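Cysteine synthase (Fusobacterium nucleatum subsp. nucleatum strain ATCC 25586, PDB 5XEM) probably makes L-cysteine from O-acetyl-L-serine and hydrogen sulfide with pyridoxal 5'-phosphate, and is a hydrogen sulfide-producing enzyme, caught here with L-lanthionine. Local coordinates at residues P144-N149 against T179-S184; K200-E205 against L279-E284; G15-V20 against A161-K166. All blocks are in the same frame, centred on the assembly; numbering follows the deposited sequence.

Contact 1: residues P144-N149 against T179-S184. With PLP (pyridoxal-5'-phosphate), chain D; 85F ((2R)-2-azanyl-3-[(2R)-2-azanyl-3-oxidanyl-3-oxidanylidene-propyl]sulfanyl-propanoic acid), chain C; ACT (acetate ion), chain F.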
loop_
_atom_site.group_PDB
_atom_site.type_symbol
_atom_site.label_atom_id
_atom_site.label_comp_id
_atom_site.label_asym_id
_atom_site.label_seq_id
_atom_site.Cartn_x
_atom_site.Cartn_y
_atom_site.Cartn_z
ATOM N N PRO A 144 0.090 -22.748 10.446
ATOM C CA PRO A 144 1.355 -22.040 10.656
ATOM C C PRO A 144 1.591 -21.728 12.136
ATOM O O PRO A 144 2.709 -21.866 12.658
ATOM C CB PRO A 144 1.190 -20.757 9.829
ATOM C CG PRO A 144 0.231 -21.133 8.765
ATOM C CD PRO A 144 -0.687 -22.160 9.337
ATOM N N ASN A 145 0.510 -21.355 12.815
ATOM C CA ASN A 145 0.547 -20.909 14.218
ATOM C C ASN A 145 1.579 -19.846 14.546
ATOM O O ASN A 145 2.590 -20.088 15.203
ATOM C CB ASN A 145 0.627 -22.061 15.190
ATOM C CG ASN A 145 0.071 -21.681 16.575
ATOM O OD1 ASN A 145 0.151 -20.519 16.971
ATOM N ND2 ASN A 145 -0.560 -22.635 17.271
ATOM N N GLN A 146 1.282 -18.607 14.151
ATOM C CA GLN A 146 2.144 -17.490 14.491
ATOM C C GLN A 146 2.448 -17.355 16.000
ATOM O O GLN A 146 3.450 -16.753 16.375
ATOM C CB GLN A 146 1.533 -16.178 14.003
ATOM C CG GLN A 146 0.163 -15.872 14.580
ATOM C CD GLN A 146 -0.411 -14.609 13.990
ATOM O OE1 GLN A 146 0.313 -13.658 13.695
ATOM N NE2 GLN A 146 -1.712 -14.607 13.794
ATOM N N PHE A 147 1.564 -17.886 16.849
ATOM C CA PHE A 147 1.759 -17.775 18.297
ATOM C C PHE A 147 2.886 -18.645 18.850
ATOM O O PHE A 147 3.477 -18.304 19.871
ATOM C CB PHE A 147 0.442 -18.069 19.012
ATOM C CG PHE A 147 -0.659 -17.187 18.553
ATOM C CD1 PHE A 147 -0.740 -15.895 19.035
ATOM C CD2 PHE A 147 -1.569 -17.610 17.584
ATOM C CE1 PHE A 147 -1.729 -15.041 18.574
ATOM C CE2 PHE A 147 -2.551 -16.741 17.110
ATOM C CZ PHE A 147 -2.627 -15.466 17.618
ATOM N N THR A 148 3.170 -19.757 18.168
ATOM C CA THR A 148 4.133 -20.757 18.653
ATOM C C THR A 148 5.281 -21.042 17.674
ATOM O O THR A 148 6.301 -21.612 18.059
ATOM C CB THR A 148 3.393 -22.065 18.930
ATOM O OG1 THR A 148 2.919 -22.629 17.691
ATOM C CG2 THR A 148 2.193 -21.794 19.839
ATOM N N ASN A 149 5.125 -20.638 16.413
ATOM C CA ASN A 149 6.082 -20.995 15.364
ATOM C C ASN A 149 7.313 -20.127 15.438
ATOM O O ASN A 149 7.245 -18.912 15.227
ATOM C CB ASN A 149 5.394 -20.872 14.000
ATOM C CG ASN A 149 6.159 -21.534 12.860
ATOM O OD1 ASN A 149 7.383 -21.559 12.843
ATOM N ND2 ASN A 149 5.419 -22.059 11.880
ATOM N N THR A 179 3.421 -5.101 20.257
ATOM C CA THR A 179 3.301 -6.547 20.433
ATOM C C THR A 179 1.873 -7.071 20.320
ATOM O O THR A 179 0.900 -6.420 20.735
ATOM C CB THR A 179 3.868 -7.026 21.806
ATOM O OG1 THR A 179 3.105 -6.434 22.888
ATOM C CG2 THR A 179 5.338 -6.648 21.910
ATOM N N GLY A 180 1.782 -8.267 19.753
ATOM C CA GLY A 180 0.583 -9.086 19.720
ATOM C C GLY A 180 1.025 -10.535 19.953
ATOM O O GLY A 180 0.809 -11.094 21.039
ATOM N N THR A 181 1.647 -11.153 18.949
ATOM C CA THR A 181 2.357 -12.416 19.193
ATOM C C THR A 181 3.664 -12.177 19.996
ATOM O O THR A 181 4.068 -13.015 20.813
ATOM C CB THR A 181 2.734 -13.187 17.902
ATOM O OG1 THR A 181 3.775 -12.504 17.197
ATOM C CG2 THR A 181 1.523 -13.458 17.011
ATOM N N GLY A 182 4.280 -11.027 19.758
ATOM C CA GLY A 182 5.553 -10.633 20.323
ATOM C C GLY A 182 6.711 -11.009 19.430
ATOM O O GLY A 182 7.891 -10.819 19.789
ATOM N N GLY A 183 6.389 -11.553 18.267
ATOM C CA GLY A 183 7.409 -12.079 17.368
ATOM C C GLY A 183 8.242 -11.033 16.705
ATOM O O GLY A 183 9.470 -11.186 16.606
ATOM N N SER A 184 7.622 -9.975 16.198
ATOM C CA SER A 184 8.420 -8.919 15.564
ATOM C C SER A 184 9.335 -8.259 16.594
ATOM O O SER A 184 10.527 -8.026 16.303
ATOM C CB SER A 184 7.559 -7.886 14.814
ATOM O OG SER A 184 6.595 -7.335 15.674
HETATM N N1 PLP D . 0.306 -4.279 14.697
HETATM C C2 PLP D . -0.519 -4.881 13.827
HETATM C C2A PLP D . -1.330 -4.040 12.841
HETATM C C3 PLP D . -0.633 -6.283 13.789
HETATM O O3 PLP D . -1.462 -6.869 12.889
HETATM C C4 PLP D . 0.104 -7.064 14.675
HETATM C C4A PLP D . 0.006 -8.580 14.673
HETATM C C5 PLP D . 0.958 -6.401 15.567
HETATM C C6 PLP D . 1.039 -5.010 15.542
HETATM C C5A PLP D . 1.822 -7.137 16.569
HETATM O O4P PLP D . 2.917 -7.833 15.874
HETATM P P PLP D . 3.590 -9.199 16.439
HETATM O O1P PLP D . 4.773 -9.481 15.695
HETATM O O2P PLP D . 2.531 -10.183 16.325
HETATM O O3P PLP D . 3.809 -8.911 17.882
HETATM N N 85F C . -1.204 -9.061 14.420
HETATM C CA 85F C . -1.459 -10.516 14.455
HETATM C CB 85F C . -2.234 -10.897 15.735
HETATM S SG 85F C . -1.276 -10.774 17.226
HETATM C CD 85F C . -2.333 -11.378 18.561
HETATM C CE 85F C . -3.637 -10.566 18.778
HETATM N NZ2 85F C . -3.373 -9.124 18.868
HETATM C CZ1 85F C . -4.266 -11.043 20.115
HETATM O OH1 85F C . -5.238 -10.351 20.540
HETATM O OH2 85F C . -3.804 -12.051 20.720
HETATM C C 85F C . -2.231 -10.966 13.234
HETATM O OXT 85F C . -2.143 -10.257 12.219
HETATM O O 85F C . -2.868 -12.046 13.317
HETATM C C ACT F . -2.628 -25.576 16.190
HETATM O O ACT F . -1.426 -25.306 16.213
HETATM O OXT ACT F . -3.055 -26.531 15.529
HETATM C CH3 ACT F . -3.567 -24.718 16.990
#
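The methyl CG2 of Thr181 reaches the flank of the Gln146 side chain, 3.5 Å from its OE1, and the two side chains cross at about a right angle. The same methyl lies 3.9 Å from CD1 of Phe147, approaching that ring obliquely, while CG of Gln146 covers one face of the ring. Between these segments the touch is purely van der Waals; the polar ends serve the bound groups. NE2 of Gln146 donates to atom O of the lanthionine carboxylate, and OE1 is held by Thr77 and Lys46, which fixes the turn of the amide. CE1 of Phe147 meets the lanthionine CD at the ring edge. With chi1 at 71°, Thr181 tucks OG1 between its own N and carbonyl carbon; from there the hydroxyl donates to O2P of the cofactor (2.8 Å) and accepts from the N of Gly183, an ST turn. The N of Gly180 and the N of Gly182 both bond to O3P, the N of Thr181 to O2P, and Ser184 grips O1P through N and OG. The phosphate thus sits in a cradle of amides and hydroxyls at the start of helix 183-195, whose dipole probably steadies its charge. This glycine-rich strand-turn-helix loop is the phosphate-binding site characteristic of the cysteine synthase family.

Contact 2: residues K200-E205 against L279-E284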
loop_
_atom_site.group_PDB
_atom_site.type_symbol
_atom_site.label_atom_id
_atom_site.label_comp_id
_atom_site.label_asym_id
_atom_site.label_seq_id
_atom_site.Cartn_x
_atom_site.Cartn_y
_atom_site.Cartn_z
ATOM N N LYS A 200 18.970 -0.550 23.663
ATOM C CA LYS A 200 17.769 -0.771 24.468
ATOM C C LYS A 200 16.609 -1.187 23.531
ATOM O O LYS A 200 16.414 -0.570 22.478
ATOM C CB LYS A 200 17.399 0.492 25.256
ATOM C CG LYS A 200 18.493 1.030 26.208
ATOM C CD LYS A 200 18.803 0.051 27.326
ATOM C CE LYS A 200 19.870 0.601 28.285
ATOM N NZ LYS A 200 21.261 0.313 27.789
ATOM N N THR A 201 15.865 -2.224 23.917
ATOM C CA THR A 201 14.752 -2.747 23.114
ATOM C C THR A 201 13.480 -2.841 23.965
ATOM O O THR A 201 13.516 -3.440 25.069
ATOM C CB THR A 201 15.109 -4.119 22.504
ATOM O OG1 THR A 201 15.397 -5.070 23.548
ATOM C CG2 THR A 201 16.327 -4.013 21.573
ATOM N N PHE A 202 12.386 -2.231 23.477
ATOM C CA PHE A 202 11.155 -2.131 24.248
ATOM C C PHE A 202 9.927 -2.587 23.449
ATOM O O PHE A 202 9.693 -2.045 22.365
ATOM C CB PHE A 202 10.891 -0.695 24.684
ATOM C CG PHE A 202 12.030 -0.049 25.438
ATOM C CD1 PHE A 202 13.014 0.648 24.762
ATOM C CD2 PHE A 202 12.079 -0.105 26.825
ATOM C CE1 PHE A 202 14.054 1.246 25.451
ATOM C CE2 PHE A 202 13.121 0.505 27.521
ATOM C CZ PHE A 202 14.096 1.188 26.838
ATOM N N PRO A 203 9.142 -3.532 24.012
ATOM C CA PRO A 203 7.826 -3.851 23.506
ATOM C C PRO A 203 6.799 -2.834 23.990
ATOM O O PRO A 203 6.990 -2.215 25.067
ATOM C CB PRO A 203 7.565 -5.229 24.110
ATOM C CG PRO A 203 8.201 -5.149 25.458
ATOM C CD PRO A 203 9.396 -4.250 25.281
ATOM N N VAL A 204 5.719 -2.656 23.213
ATOM C CA VAL A 204 4.608 -1.823 23.602
ATOM C C VAL A 204 3.366 -2.708 23.651
ATOM O O VAL A 204 3.185 -3.584 22.801
ATOM C CB VAL A 204 4.353 -0.650 22.611
ATOM C CG1 VAL A 204 3.288 0.280 23.196
ATOM C CG2 VAL A 204 5.652 0.088 22.250
ATOM N N GLU A 205 2.537 -2.504 24.662
ATOM C CA GLU A 205 1.243 -3.187 24.752
ATOM C C GLU A 205 0.139 -2.164 24.982
ATOM O O GLU A 205 0.415 -1.001 25.308
ATOM C CB GLU A 205 1.297 -4.261 25.858
ATOM C CG GLU A 205 1.325 -3.726 27.277
ATOM C CD GLU A 205 1.396 -4.824 28.331
ATOM O OE1 GLU A 205 1.293 -6.020 27.966
ATOM O OE2 GLU A 205 1.546 -4.482 29.526
ATOM N N LEU A 279 7.696 8.401 21.393
ATOM C CA LEU A 279 7.780 9.834 21.675
ATOM C C LEU A 279 7.849 10.072 23.167
ATOM O O LEU A 279 8.588 10.929 23.597
ATOM C CB LEU A 279 6.580 10.570 21.131
ATOM C CG LEU A 279 6.650 11.094 19.713
ATOM C CD1 LEU A 279 5.437 11.991 19.443
ATOM C CD2 LEU A 279 7.920 11.896 19.480
ATOM N N ASP A 280 7.066 9.326 23.949
ATOM C CA ASP A 280 7.117 9.432 25.407
ATOM C C ASP A 280 8.490 9.044 25.920
ATOM O O ASP A 280 9.042 9.723 26.791
ATOM C CB ASP A 280 6.088 8.525 26.072
ATOM C CG ASP A 280 4.687 8.989 25.889
ATOM O OD1 ASP A 280 4.482 10.129 25.420
ATOM O OD2 ASP A 280 3.769 8.213 26.227
ATOM N N TYR A 281 9.043 7.962 25.383
ATOM C CA TYR A 281 10.388 7.526 25.727
ATOM C C TYR A 281 11.412 8.593 25.367
ATOM O O TYR A 281 12.271 8.938 26.192
ATOM C CB TYR A 281 10.738 6.195 25.068
ATOM C CG TYR A 281 12.127 5.730 25.436
ATOM C CD1 TYR A 281 12.352 5.002 26.595
ATOM C CD2 TYR A 281 13.226 6.063 24.642
ATOM C CE1 TYR A 281 13.632 4.597 26.954
ATOM C CE2 TYR A 281 14.509 5.664 24.993
ATOM C CZ TYR A 281 14.703 4.940 26.147
ATOM O OH TYR A 281 15.969 4.527 26.473
ATOM N N SER A 282 11.310 9.140 24.159
ATOM C CA SER A 282 12.264 10.135 23.693
ATOM C C SER A 282 12.190 11.432 24.521
ATOM O O SER A 282 13.223 12.008 24.857
ATOM C CB SER A 282 12.055 10.431 22.220
ATOM O OG SER A 282 13.030 11.327 21.740
ATOM N N LYS A 283 10.988 11.864 24.875
ATOM C CA LYS A 283 10.826 12.975 25.825
ATOM C C LYS A 283 11.429 12.672 27.220
ATOM O O LYS A 283 12.082 13.539 27.804
ATOM C CB LYS A 283 9.366 13.381 25.965
ATOM C CG LYS A 283 9.180 14.669 26.771
ATOM C CD LYS A 283 7.820 15.315 26.533
ATOM C CE LYS A 283 7.791 16.798 26.921
ATOM N NZ LYS A 283 7.478 17.030 28.361
ATOM N N GLU A 284 11.227 11.458 27.745
ATOM C CA GLU A 284 11.873 11.060 29.014
ATOM C C GLU A 284 13.397 11.016 28.905
ATOM O O GLU A 284 14.090 11.072 29.917
ATOM C CB GLU A 284 11.368 9.708 29.527
ATOM C CG GLU A 284 9.950 9.738 30.064
ATOM C CD GLU A 284 9.628 8.587 31.008
ATOM O OE1 GLU A 284 10.289 7.530 30.936
ATOM O OE2 GLU A 284 8.702 8.748 31.834
#
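Strand 200-206 and the last turns of helix 269-284 run past each other without backbone contact: the closest CA atoms, those of Phe202 and Tyr281, stand 9.8 Å apart, and the space is bridged by two aromatic side chains. Both CB atoms point toward the opposite segment, and the side chains meet at about a right angle. In Tyr281, CG lies anti to the backbone N (chi1 -179°), which carries the phenol from the helix to the sheet. Phe202 holds its CG beside the backbone N and sends the far end of its ring up to the tyrosine. The nearest atoms are CZ of Phe202 and CE1 of Tyr281, 3.4 Å apart, and CE1 of Phe202 comes within 3.8 Å of CZ of Tyr281. The tyrosine's CD1 side lies over one face of the phenylalanine ring, but the planes are inclined at 47° and the centroids are 4.8 Å apart, an oblique aromatic pair. OH of Tyr281 passes along the far rim of the phenylalanine, 3.8 Å from its CZ. Farther out, CG of Lys200 approaches that OH at 4.3 Å, while the ammonium end of the lysine leads away. Phe202 also packs on Val174 and Ile176 of strand 174-178 and on Leu245 of strand 245-247, and Tyr281 shares Val174, so the pair fits into the apolar layer between the helix and the mixed sheet. No hydrogen bond or salt bridge links the two segments; the helix end is held against the sheet here by dispersion and the exclusion of water from the ring surfaces, with a partly exposed tyrosine at the border.

Contact 3: residues G15-V20 against A161-K166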
loop_
_atom_site.group_PDB
_atom_site.type_symbol
_atom_site.label_atom_id
_atom_site.label_comp_id
_atom_site.label_asym_id
_atom_site.label_seq_id
_atom_site.Cartn_x
_atom_site.Cartn_y
_atom_site.Cartn_z
ATOM N N GLY A 15 9.829 -7.548 2.284
ATOM C CA GLY A 15 11.025 -7.102 2.958
ATOM C C GLY A 15 11.705 -5.945 2.270
ATOM O O GLY A 15 11.166 -5.335 1.358
ATOM N N ASN A 16 12.902 -5.622 2.732
ATOM C CA ASN A 16 13.624 -4.451 2.259
ATOM C C ASN A 16 12.785 -3.178 2.275
ATOM O O ASN A 16 12.683 -2.429 1.301
ATOM C CB ASN A 16 14.234 -4.745 0.900
ATOM C CG ASN A 16 15.295 -5.808 1.011
ATOM O OD1 ASN A 16 16.293 -5.613 1.698
ATOM N ND2 ASN A 16 15.036 -6.964 0.455
ATOM N N THR A 17 12.153 -2.963 3.408
ATOM C CA THR A 17 11.247 -1.842 3.584
ATOM C C THR A 17 12.032 -0.602 3.976
ATOM O O THR A 17 13.090 -0.705 4.578
ATOM C CB THR A 17 10.219 -2.119 4.683
ATOM O OG1 THR A 17 10.899 -2.499 5.882
ATOM C CG2 THR A 17 9.289 -3.283 4.231
ATOM N N PRO A 18 11.486 0.565 3.688
ATOM C CA PRO A 18 12.239 1.784 3.998
ATOM C C PRO A 18 12.184 2.232 5.454
ATOM O O PRO A 18 11.205 1.933 6.187
ATOM C CB PRO A 18 11.590 2.814 3.083
ATOM C CG PRO A 18 10.189 2.328 2.891
ATOM C CD PRO A 18 10.280 0.828 2.880
ATOM N N LEU A 19 13.237 2.943 5.860
ATOM C CA LEU A 19 13.335 3.610 7.165
ATOM C C LEU A 19 13.196 5.096 6.859
ATOM O O LEU A 19 13.947 5.628 6.057
ATOM C CB LEU A 19 14.729 3.434 7.781
ATOM C CG LEU A 19 14.968 2.587 9.014
ATOM C CD1 LEU A 19 16.355 2.897 9.581
ATOM C CD2 LEU A 19 13.892 2.758 10.082
ATOM N N VAL A 20 12.257 5.772 7.477
ATOM C CA VAL A 20 12.014 7.183 7.202
ATOM C C VAL A 20 12.289 8.013 8.443
ATOM O O VAL A 20 11.853 7.654 9.535
ATOM C CB VAL A 20 10.551 7.395 6.782
ATOM C CG1 VAL A 20 10.285 8.859 6.421
ATOM C CG2 VAL A 20 10.215 6.484 5.613
ATOM N N ALA A 161 15.687 -7.028 11.300
ATOM C CA ALA A 161 16.822 -6.513 12.090
ATOM C C ALA A 161 18.051 -6.164 11.244
ATOM O O ALA A 161 18.693 -5.135 11.489
ATOM C CB ALA A 161 17.221 -7.492 13.186
ATOM N N GLU A 162 18.359 -7.005 10.273
ATOM C CA GLU A 162 19.501 -6.760 9.384
ATOM C C GLU A 162 19.317 -5.512 8.548
ATOM O O GLU A 162 20.283 -4.780 8.308
ATOM C CB GLU A 162 19.808 -7.972 8.504
ATOM C CG GLU A 162 20.309 -9.198 9.265
ATOM C CD GLU A 162 21.711 -9.051 9.880
ATOM O OE1 GLU A 162 22.402 -8.038 9.640
ATOM O OE2 GLU A 162 22.122 -9.956 10.639
ATOM N N GLU A 163 18.084 -5.254 8.106
ATOM C CA GLU A 163 17.800 -4.076 7.329
ATOM C C GLU A 163 17.945 -2.822 8.154
ATOM O O GLU A 163 18.433 -1.814 7.656
ATOM C CB GLU A 163 16.389 -4.171 6.716
ATOM C CG GLU A 163 16.220 -5.357 5.776
ATOM C CD GLU A 163 14.763 -5.608 5.426
ATOM O OE1 GLU A 163 13.950 -4.700 5.690
ATOM O OE2 GLU A 163 14.438 -6.695 4.903
ATOM N N ILE A 164 17.534 -2.875 9.415
ATOM C CA ILE A 164 17.686 -1.760 10.342
ATOM C C ILE A 164 19.183 -1.478 10.567
ATOM O O ILE A 164 19.621 -0.324 10.469
ATOM C CB ILE A 164 17.000 -2.074 11.687
ATOM C CG1 ILE A 164 15.470 -2.066 11.514
ATOM C CG2 ILE A 164 17.424 -1.077 12.759
ATOM C CD1 ILE A 164 14.749 -2.657 12.741
ATOM N N LEU A 165 19.954 -2.537 10.820
ATOM C CA LEU A 165 21.405 -2.407 11.037
ATOM C C LEU A 165 22.072 -1.815 9.801
ATOM O O LEU A 165 22.895 -0.878 9.900
ATOM C CB LEU A 165 22.025 -3.762 11.411
ATOM C CG LEU A 165 21.635 -4.298 12.794
ATOM C CD1 LEU A 165 22.105 -5.736 12.966
ATOM C CD2 LEU A 165 22.181 -3.393 13.893
ATOM N N LYS A 166 21.681 -2.309 8.634
ATOM C CA LYS A 166 22.315 -1.888 7.378
ATOM C C LYS A 166 21.989 -0.447 7.096
ATOM O O LYS A 166 22.883 0.338 6.759
ATOM C CB LYS A 166 21.880 -2.766 6.192
ATOM C CG LYS A 166 22.547 -2.411 4.847
ATOM C CD LYS A 166 22.031 -3.270 3.694
ATOM C CE LYS A 166 20.687 -2.791 3.144
ATOM N NZ LYS A 166 19.494 -3.160 3.974
HETATM O O HOH W 1 17.062 -3.059 2.630
#
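CG of Glu163 stands beside the backbone N (chi1 -61°) and the chain beyond it is extended, which sends the carboxylate off helix 151-167 onto the backbone of residues 15-17. There OE2 accepts from the N of Asn16 (2.9 Å) in a fairly straight bond, although the donor comes from well above the carboxylate plane, 49° out of it. OE1 takes a second, weak bond from the N of Thr17 at 3.4 Å. Between them the two oxygens hold successive amides of a turn whose Gly15 and Asn16 both have positive phi. The amide of Asn16 swings back over the carboxylate, the flat groups stacked with planes 19° apart and OD1 lying 3.9 Å from OE2. That OD1 accepts from a water at 2.8 Å, which in turn accepts from NZ of Lys166 at 2.8 Å, a solvent bridge to the next turn of the helix. OG1 of Thr17 comes 3.8 Å from OE1 of Glu163, but its strongest partner is Glu37. Beyond the two segments Glu163 is paired with Lys35 and Arg48, and just after the turn Pro18 and Leu19 pack on Leu13 and Leu6 of the second subunit. A buried carboxylate that receives one good and one weak amide bond and salt bridges from Lys35 and Arg48 is probably kept ionised, its charge probably spread over the turn beside the subunit interface and the cations of strand 31-36 and helix 46-60.

Overall arrangement
From the N terminus, the turn at 15-20 comes first and meets helix 151-167, so contact 3 closes a loop of 140 residues. Contact 1 opens inside that loop, at 144-149, and closes beyond it at 179-184; contacts 1 and 3 therefore cross, though their nearest atoms stay about 7 Å apart. Contact 2 follows in series, from strand 200-206 to helix 269-284. It touches contact 1 directly, through a probable hydrogen bond from Thr179 to Val204. Contacts 2 and 3 reach the same mixed sheet, their centres about 19 Å apart, while contact 1 joins that sheet's cofactor loop to the loop after strand 141-142 of the parallel sheet.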